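Local coordinates for fluoroacetyl-CoA thioesterase (Streptomyces cattleya, PDB 3KUV), which hydrolyses fluoroacetyl-CoA to fluoroacetate and CoA before it can react with citrate synthase, thereby conferring resistance to fluoroacetate, at residues G47-A52 and V104-G109; V54-P59 and L100-S105. The protein carries 1 engineered substitution. All coordinates share one frame; numbering follows the deposited sequence.

Contact 1. Residues G47-A52 and V104-G109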
loop_
_atom_site.group_PDB
_atom_site.type_symbol
_atom_site.label_atom_id
_atom_site.label_comp_id
_atom_site.label_asym_id
_atom_site.label_seq_id
_atom_site.Cartn_x
_atom_site.Cartn_y
_atom_site.Cartn_z
ATOM N N GLY B 47 2.528 -1.435 3.491
ATOM C CA GLY B 47 3.298 -0.840 4.602
ATOM C C GLY B 47 4.108 -1.924 5.334
ATOM O O GLY B 47 5.176 -1.626 5.900
ATOM N N LEU B 48 3.565 -3.138 5.456
ATOM C CA LEU B 48 4.281 -4.205 6.161
ATOM C C LEU B 48 5.502 -4.651 5.371
ATOM O O LEU B 48 6.544 -4.973 5.998
ATOM C CB LEU B 48 3.311 -5.424 6.304
ATOM C CG LEU B 48 3.864 -6.576 7.211
ATOM C CD1 LEU B 48 3.942 -6.122 8.708
ATOM C CD2 LEU B 48 2.900 -7.756 7.088
ATOM N N MET B 49 5.365 -4.703 4.042
ATOM C CA MET B 49 6.573 -5.024 3.210
ATOM C C MET B 49 7.632 -3.923 3.359
ATOM O O MET B 49 8.828 -4.192 3.504
ATOM C CB MET B 49 6.121 -5.091 1.727
ATOM C CG MET B 49 5.351 -6.394 1.577
ATOM S SD MET B 49 4.653 -6.512 -0.097
ATOM C CE MET B 49 4.350 -8.349 -0.227
ATOM N N GLU B 50 7.224 -2.661 3.385
ATOM C CA GLU B 50 8.170 -1.582 3.647
ATOM C C GLU B 50 8.842 -1.809 4.992
ATOM O O GLU B 50 10.051 -1.646 5.118
ATOM C CB GLU B 50 7.509 -0.180 3.664
ATOM C CG GLU B 50 6.974 0.208 2.285
ATOM C CD GLU B 50 6.757 1.731 2.255
ATOM O OE1 GLU B 50 7.719 2.548 2.320
ATOM O OE2 GLU B 50 5.563 2.198 2.165
ATOM N N TRP B 51 8.042 -2.065 6.022
ATOM C CA TRP B 51 8.578 -2.248 7.370
ATOM C C TRP B 51 9.632 -3.357 7.397
ATOM O O TRP B 51 10.691 -3.173 8.046
ATOM C CB TRP B 51 7.371 -2.555 8.279
ATOM C CG TRP B 51 7.644 -2.551 9.809
ATOM C CD1 TRP B 51 8.868 -2.364 10.468
ATOM C CD2 TRP B 51 6.680 -2.917 10.798
ATOM N NE1 TRP B 51 8.657 -2.524 11.869
ATOM C CE2 TRP B 51 7.347 -2.908 12.076
ATOM C CE3 TRP B 51 5.316 -3.307 10.729
ATOM C CZ2 TRP B 51 6.667 -3.250 13.256
ATOM C CZ3 TRP B 51 4.634 -3.663 11.921
ATOM C CH2 TRP B 51 5.352 -3.605 13.182
ATOM N N ALA B 52 9.348 -4.497 6.807
ATOM C CA ALA B 52 10.340 -5.561 6.712
ATOM C C ALA B 52 11.638 -5.032 6.119
ATOM O O ALA B 52 12.695 -5.348 6.670
ATOM C CB ALA B 52 9.810 -6.720 5.877
ATOM N N VAL B 104 10.175 -9.210 -2.686
ATOM C CA VAL B 104 9.366 -9.417 -1.474
ATOM C C VAL B 104 8.297 -10.471 -1.712
ATOM O O VAL B 104 7.784 -10.649 -2.834
ATOM C CB VAL B 104 8.737 -8.125 -0.979
ATOM C CG1 VAL B 104 9.858 -7.193 -0.456
ATOM C CG2 VAL B 104 7.914 -7.329 -2.032
ATOM N N SER B 105 7.953 -11.204 -0.659
ATOM C CA SER B 105 6.799 -12.114 -0.755
ATOM C C SER B 105 6.211 -12.264 0.613
ATOM O O SER B 105 6.863 -11.900 1.639
ATOM C CB SER B 105 7.157 -13.440 -1.324
ATOM O OG SER B 105 8.097 -14.110 -0.498
ATOM N N ALA B 106 4.982 -12.714 0.668
ATOM C CA ALA B 106 4.283 -12.803 1.981
ATOM C C ALA B 106 3.352 -14.026 1.979
ATOM O O ALA B 106 2.862 -14.471 0.914
ATOM C CB ALA B 106 3.516 -11.517 2.312
ATOM N N HIS B 107 3.256 -14.692 3.128
ATOM C CA HIS B 107 2.374 -15.828 3.300
ATOM C C HIS B 107 1.755 -15.663 4.664
ATOM O O HIS B 107 2.329 -15.017 5.573
ATOM C CB HIS B 107 3.271 -17.020 3.084
ATOM C CG HIS B 107 3.812 -17.625 4.289
ATOM N ND1 HIS B 107 5.159 -17.790 4.481
ATOM C CD2 HIS B 107 3.207 -18.069 5.421
ATOM C CE1 HIS B 107 5.371 -18.304 5.678
ATOM N NE2 HIS B 107 4.200 -18.475 6.291
ATOM N N ASP B 108 0.528 -16.195 4.816
ATOM C CA ASP B 108 -0.157 -16.039 6.111
ATOM C C ASP B 108 -0.211 -17.321 6.948
ATOM O O ASP B 108 -1.087 -17.444 7.803
ATOM C CB ASP B 108 -1.565 -15.414 5.958
ATOM C CG ASP B 108 -2.505 -16.271 5.096
ATOM O OD1 ASP B 108 -2.217 -17.449 4.856
ATOM O OD2 ASP B 108 -3.568 -15.671 4.733
ATOM N N GLY B 109 0.657 -18.280 6.661
ATOM C CA GLY B 109 0.598 -19.571 7.353
ATOM C C GLY B 109 -0.341 -20.579 6.652
ATOM O O GLY B 109 -0.225 -21.809 6.868
#

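Contact 2. Residues V54-P59 and L100-S105. With ACT (acetate ion), chain I.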
loop_
_atom_site.group_PDB
_atom_site.type_symbol
_atom_site.label_atom_id
_atom_site.label_comp_id
_atom_site.label_asym_id
_atom_site.label_seq_id
_atom_site.Cartn_x
_atom_site.Cartn_y
_atom_site.Cartn_z
ATOM N N VAL B 54 12.749 -1.921 5.856
ATOM C CA VAL B 54 13.377 -0.986 6.788
ATOM C C VAL B 54 14.181 -1.671 7.895
ATOM O O VAL B 54 15.309 -1.277 8.244
ATOM C CB VAL B 54 12.271 0.003 7.373
ATOM C CG1 VAL B 54 12.734 0.757 8.592
ATOM C CG2 VAL B 54 11.703 0.952 6.239
ATOM N N ARG B 55 13.604 -2.729 8.478
ATOM C CA ARG B 55 14.359 -3.480 9.551
ATOM C C ARG B 55 15.631 -4.116 8.967
ATOM O O ARG B 55 16.690 -4.041 9.648
ATOM C CB ARG B 55 13.419 -4.566 10.170
ATOM C CG ARG B 55 12.311 -3.933 11.039
ATOM C CD ARG B 55 11.497 -5.089 11.679
ATOM N NE ARG B 55 12.339 -5.952 12.529
ATOM C CZ ARG B 55 12.007 -7.199 12.941
ATOM N NH1 ARG B 55 10.877 -7.863 12.533
ATOM N NH2 ARG B 55 12.775 -7.857 13.814
ATOM N N ALA B 56 15.533 -4.664 7.752
ATOM C CA ALA B 56 16.678 -5.372 7.113
ATOM C C ALA B 56 17.821 -4.331 6.882
ATOM O O ALA B 56 19.005 -4.669 7.056
ATOM C CB ALA B 56 16.258 -5.962 5.910
ATOM N N MET B 57 17.467 -3.125 6.474
ATOM C CA MET B 57 18.449 -2.069 6.132
ATOM C C MET B 57 19.053 -1.365 7.268
ATOM O O MET B 57 20.087 -0.611 7.117
ATOM C CB MET B 57 17.593 -0.943 5.493
ATOM C CG MET B 57 17.516 -1.142 4.143
ATOM S SD MET B 57 16.372 0.254 3.495
ATOM C CE MET B 57 17.503 1.614 3.421
ATOM N N ALA B 58 18.482 -1.441 8.438
ATOM C CA ALA B 58 18.895 -0.521 9.536
ATOM C C ALA B 58 20.355 -0.534 9.958
ATOM O O ALA B 58 20.955 0.547 10.203
ATOM C CB ALA B 58 17.998 -0.705 10.821
ATOM N N PRO B 59 20.960 -1.711 10.039
ATOM C CA PRO B 59 22.259 -1.643 10.733
ATOM C C PRO B 59 23.325 -1.113 9.793
ATOM O O PRO B 59 24.500 -0.924 10.218
ATOM C CB PRO B 59 22.572 -3.110 11.089
ATOM C CG PRO B 59 21.447 -3.984 10.564
ATOM C CD PRO B 59 20.569 -3.087 9.615
ATOM N N LEU B 100 18.146 0.955 -2.979
ATOM C CA LEU B 100 18.146 -0.463 -2.547
ATOM C C LEU B 100 16.895 -1.112 -3.173
ATOM O O LEU B 100 15.807 -0.529 -3.109
ATOM C CB LEU B 100 18.160 -0.691 -1.021
ATOM C CG LEU B 100 19.441 -0.302 -0.288
ATOM C CD1 LEU B 100 19.468 1.190 -0.040
ATOM C CD2 LEU B 100 19.594 -1.067 1.028
ATOM N N SER B 101 17.039 -2.281 -3.772
ATOM C CA SER B 101 15.978 -2.961 -4.517
ATOM C C SER B 101 15.835 -4.300 -3.909
ATOM O O SER B 101 16.848 -5.020 -3.568
ATOM C CB SER B 101 16.383 -3.138 -5.981
ATOM O OG SER B 101 16.571 -1.864 -6.674
ATOM N N TRP B 102 14.584 -4.761 -3.747
ATOM C CA TRP B 102 14.268 -5.956 -3.018
ATOM C C TRP B 102 13.263 -6.828 -3.812
ATOM O O TRP B 102 12.450 -6.252 -4.584
ATOM C CB TRP B 102 13.551 -5.534 -1.732
ATOM C CG TRP B 102 14.336 -4.506 -0.865
ATOM C CD1 TRP B 102 14.329 -3.131 -0.944
ATOM C CD2 TRP B 102 15.070 -4.852 0.207
ATOM N NE1 TRP B 102 15.140 -2.599 -0.008
ATOM C CE2 TRP B 102 15.655 -3.674 0.722
ATOM C CE3 TRP B 102 15.409 -6.130 0.771
ATOM C CZ2 TRP B 102 16.421 -3.700 1.846
ATOM C CZ3 TRP B 102 16.197 -6.155 1.790
ATOM C CH2 TRP B 102 16.733 -4.941 2.357
ATOM N N ARG B 103 13.305 -8.151 -3.641
ATOM C CA ARG B 103 12.240 -9.049 -3.978
ATOM C C ARG B 103 11.501 -9.319 -2.680
ATOM O O ARG B 103 12.154 -9.660 -1.623
ATOM C CB ARG B 103 12.811 -10.356 -4.613
ATOM C CG ARG B 103 11.804 -11.199 -5.247
ATOM C CD ARG B 103 12.289 -12.539 -5.908
ATOM N NE ARG B 103 11.076 -13.140 -6.500
ATOM C CZ ARG B 103 10.141 -13.874 -5.871
ATOM N NH1 ARG B 103 10.221 -14.175 -4.577
ATOM N NH2 ARG B 103 9.095 -14.321 -6.576
ATOM N N VAL B 104 10.175 -9.210 -2.686
ATOM C CA VAL B 104 9.366 -9.417 -1.474
ATOM C C VAL B 104 8.297 -10.471 -1.712
ATOM O O VAL B 104 7.784 -10.649 -2.834
ATOM C CB VAL B 104 8.737 -8.125 -0.979
ATOM C CG1 VAL B 104 9.858 -7.193 -0.456
ATOM C CG2 VAL B 104 7.914 -7.329 -2.032
ATOM N N SER B 105 7.953 -11.204 -0.659
ATOM C CA SER B 105 6.799 -12.114 -0.755
ATOM C C SER B 105 6.211 -12.264 0.613
ATOM O O SER B 105 6.863 -11.900 1.639
ATOM C CB SER B 105 7.157 -13.440 -1.324
ATOM O OG SER B 105 8.097 -14.110 -0.498
HETATM C C ACT I . 10.095 -13.785 -10.299
HETATM O O ACT I . 10.733 -14.204 -9.259
HETATM O OXT ACT I . 10.761 -13.875 -11.359
HETATM C CH3 ACT I . 8.667 -13.246 -10.337
#

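Contact 1. Residues G47-A52 and V104-G109
M49 meets V104 and A106 through sulfur and methyl groups alone, so the interface itself contains no ring; the flat side chains of helix segment 47-52 belong to its other flanks. The W51 indole meets the H13 ring with the planes about 60° apart, and it also meets F33 and Y27 of the second subunit, whose E32 accepts a hydrogen bond from W51 NE1. The E50 carboxylate, on the side of the helix turned from strand 104-107, forms a salt bridge to R120.

M49 makes nearly all of the helix side of the contact. Its CG stands beside the backbone N (chi1 -74°), and the chain then runs extended, which carries the thioether across the gap between helix and strand. M49 SD lies 3.9 Å from V104 CG2, the two side chains crossing at a slant. M49 CE is 4.1 Å from V104 CG2 and also 4.1 Å from A106 CB. One methyl group therefore spans V104 and A106, whose side chains project from the same face of the strand, while S105 between them turns its CB away. I72 and V74 of strand 65-75, two places across the sheet, also touch M49.

The segment axes approach to 9.6 Å at 118°, so the helix passes across the strand rather than along it. M49 belongs to the substrate-binding run that also holds G47, L48 and E50, and the active-site residue E50 points away from the strand. An antiparallel sheet wrapped round a long central helix, as here, is the hot dog fold of this thioesterase family.

Contact 2. Residues V54-P59 and L100-S105
The tight part of this contact is a cluster of four side chains, A56 and M57 from the C-terminal part of helix 42-57 and L100 and W102 from the strand. M57 CG comes in at the edge of the W102 indole, close to its plane, with 3.6 Å to CZ2. M57 CG also lies 3.7 Å from L100 CD2. A bend at the last torsion (chi3 80°) turns the M57 methyl toward the leucine, putting CE 4.0 Å from L100 CD1. Beside it, A56 CB packs obliquely against the far end of the indole, 3.7 Å from W102 CH2. W102 also packs on A90 and L92 of strand 85-96, and the M57 side chain is about 4 Å from that of the substrate-binding residue R120.

The solvent side is polar. R103, next to W102 but directed to the opposite side of the strand, extends to an acetate ion that probably came from the crystallisation liquor. R103 NE donates to acetate O at 3.0 Å with a bent N-H...O angle of 137°; NH2 adds a weak second bond to that oxygen. Cohesion across the helix-strand join, by contrast, rests on van der Waals fit and on burial of carbon and sulfur away from solvent, while charge is kept to the exposed R103.

Overall arrangement
Contacts 1 and 2 are two successive places where helix 42-57 meets strand 99-107, with centres about 11 Å apart. Both are buried and apolar, and each uses a methionine as the main helix side chain. Contact 1 lies deeper, about 6 Å from the centre of the chain against about 9 Å for contact 2, and its strand partners are small aliphatic groups. Contact 2, at the C-terminal part of the helix, relies on a tryptophan and a leucine instead, and it borders exposed residues. V104 and S105 belong to both ranges, but they touch the helix only in contact 1. Around both, the helix also packs against the second subunit.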